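Local coordinates for protein xyloglucanase (Paenibacillus pabuli, PDB 2JEP) that hydrolyses xyloglucan of the plant cell wall, as an endo-acting glycoside hydrolase of family 5, at residues A[203-206]-A[207-211]. Numbering follows the deposited sequence.
Sequences NQIF and VDTVR
The side chains of Q204 and D208 cross obliquely one helical turn apart, and the amide nitrogen of Q204 lies across both carboxylate oxygens of D208. NE2 of Q204 is 3.2 Å from OD1 and equally far from OD2 of D208, but both N-H...O paths are well bent, which makes this a weak, forked pair of bonds. The two flat groups are turned only 29° apart. Q204 gets there by a bend: CG leaves anti to the backbone N (chi1 -171°), then the chain folds at chi2 and brings the amide back over the next turn. Its other end is fixed by T244 N, which donates to OE1. Replacing D208 by an alanine is likely to weaken the tie of the Q204 amide to this turn of the helix, since NE2 loses both carboxylate acceptors while OE1 keeps its bond to T244 N.

On the neighbouring flank, I205 O accepts twice from T209. T209 N donates to I205 O at 2.8 Å, while T209 OG1 approaches I205 O to 2.7 Å from the opposite face of the carbonyl, 37° out of its plane; with OG1 beside its own backbone N, the hydroxyl turns back along the helix. The buried flank is apolar: CE1 of F206 meets CG2 of V210 at 3.8 Å, and CD2 of F206 lies 3.9 Å from CG2 of V207.

Farther out, W161 of helix 150-167 packs edge-to-face with the F206 ring. The buried F206 and V210 both touch F177 and L222, on barrel strands 175-178 and 222-225. Helix 193-211, its turns closed by i to i+4 bonds such as V210 N to F206 O at 2.9 Å, links those two parallel strands, an outer helix packed on the eight-stranded TIM barrel of glycoside hydrolase family 5.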
loop_
_atom_site.group_PDB
_atom_site.type_symbol
_atom_site.label_atom_id
_atom_site.label_comp_id
_atom_site.label_asym_id
_atom_site.label_seq_id
_atom_site.Cartn_x
_atom_site.Cartn_y
_atom_site.Cartn_z
ATOM N N ASN A 203 -11.626 -8.988 -5.234
ATOM C CA ASN A 203 -10.761 -9.647 -4.246
ATOM C C ASN A 203 -10.896 -11.167 -4.324
ATOM O O ASN A 203 -9.900 -11.872 -4.207
ATOM C CB ASN A 203 -11.057 -9.177 -2.817
ATOM C CG ASN A 203 -10.437 -7.830 -2.490
ATOM O OD1 ASN A 203 -9.417 -7.460 -3.058
ATOM N ND2 ASN A 203 -11.026 -7.105 -1.529
ATOM N N GLN A 204 -12.117 -11.655 -4.508
ATOM C CA GLN A 204 -12.338 -13.120 -4.583
ATOM C C GLN A 204 -11.687 -13.729 -5.817
ATOM O O GLN A 204 -11.062 -14.785 -5.758
ATOM C CB GLN A 204 -13.833 -13.427 -4.544
ATOM C CG GLN A 204 -14.105 -14.922 -4.389
ATOM C CD GLN A 204 -13.594 -15.424 -3.050
ATOM O OE1 GLN A 204 -14.132 -15.057 -1.995
ATOM N NE2 GLN A 204 -12.520 -16.216 -3.069
ATOM N N ILE A 205 -11.870 -13.072 -6.960
ATOM C CA ILE A 205 -11.226 -13.508 -8.213
ATOM C C ILE A 205 -9.710 -13.543 -8.069
ATOM O O ILE A 205 -9.041 -14.510 -8.496
ATOM C CB ILE A 205 -11.646 -12.574 -9.396
ATOM C CG1 ILE A 205 -13.129 -12.780 -9.725
ATOM C CG2 ILE A 205 -10.799 -12.844 -10.647
ATOM C CD1 ILE A 205 -13.752 -11.609 -10.505
ATOM N N PHE A 206 -9.161 -12.482 -7.488
ATOM C CA PHE A 206 -7.720 -12.431 -7.238
ATOM C C PHE A 206 -7.268 -13.633 -6.418
ATOM O O PHE A 206 -6.320 -14.339 -6.795
ATOM C CB PHE A 206 -7.381 -11.094 -6.552
ATOM C CG PHE A 206 -6.104 -11.088 -5.788
ATOM C CD1 PHE A 206 -4.882 -10.989 -6.431
ATOM C CD2 PHE A 206 -6.109 -11.113 -4.400
ATOM C CE1 PHE A 206 -3.698 -10.911 -5.679
ATOM C CE2 PHE A 206 -4.949 -11.037 -3.672
ATOM C CZ PHE A 206 -3.735 -10.947 -4.310
ATOM N N VAL A 207 -7.897 -13.850 -5.269
ATOM C CA VAL A 207 -7.454 -14.923 -4.385
ATOM C C VAL A 207 -7.488 -16.270 -5.117
ATOM O O VAL A 207 -6.495 -16.991 -5.155
ATOM C CB VAL A 207 -8.290 -14.964 -3.079
ATOM C CG1 VAL A 207 -8.020 -16.258 -2.294
ATOM C CG2 VAL A 207 -8.032 -13.698 -2.184
ATOM N N ASP A 208 -8.628 -16.587 -5.707
ATOM C CA ASP A 208 -8.779 -17.906 -6.313
ATOM C C ASP A 208 -7.890 -18.077 -7.538
ATOM O O ASP A 208 -7.359 -19.162 -7.783
ATOM C CB ASP A 208 -10.218 -18.141 -6.723
ATOM C CG ASP A 208 -11.188 -18.210 -5.532
ATOM O OD1 ASP A 208 -10.778 -18.523 -4.411
ATOM O OD2 ASP A 208 -12.389 -17.982 -5.746
ATOM N N THR A 209 -7.718 -17.012 -8.317
ATOM C CA THR A 209 -6.856 -17.091 -9.482
ATOM C C THR A 209 -5.412 -17.326 -9.075
ATOM O O THR A 209 -4.724 -18.179 -9.638
ATOM C CB THR A 209 -6.979 -15.786 -10.326
ATOM O OG1 THR A 209 -8.321 -15.651 -10.812
ATOM C CG2 THR A 209 -6.028 -15.773 -11.494
ATOM N N VAL A 210 -4.934 -16.553 -8.105
ATOM C CA VAL A 210 -3.551 -16.720 -7.660
ATOM C C VAL A 210 -3.318 -18.128 -7.132
ATOM O O VAL A 210 -2.287 -18.748 -7.440
ATOM C CB VAL A 210 -3.185 -15.655 -6.598
ATOM C CG1 VAL A 210 -1.880 -16.025 -5.882
ATOM C CG2 VAL A 210 -3.115 -14.282 -7.263
ATOM N N ARG A 211 -4.243 -18.638 -6.322
ATOM C CA ARG A 211 -4.016 -19.945 -5.718
ATOM C C ARG A 211 -3.880 -21.038 -6.774
ATOM O O ARG A 211 -3.177 -22.008 -6.550
ATOM C CB ARG A 211 -5.159 -20.326 -4.779
ATOM C CG ARG A 211 -5.331 -19.476 -3.539
ATOM C CD ARG A 211 -4.076 -19.212 -2.788
ATOM N NE ARG A 211 -4.321 -18.514 -1.548
ATOM C CZ ARG A 211 -3.370 -17.931 -0.842
ATOM N NH1 ARG A 211 -2.124 -17.897 -1.302
ATOM N NH2 ARG A 211 -3.689 -17.351 0.302
#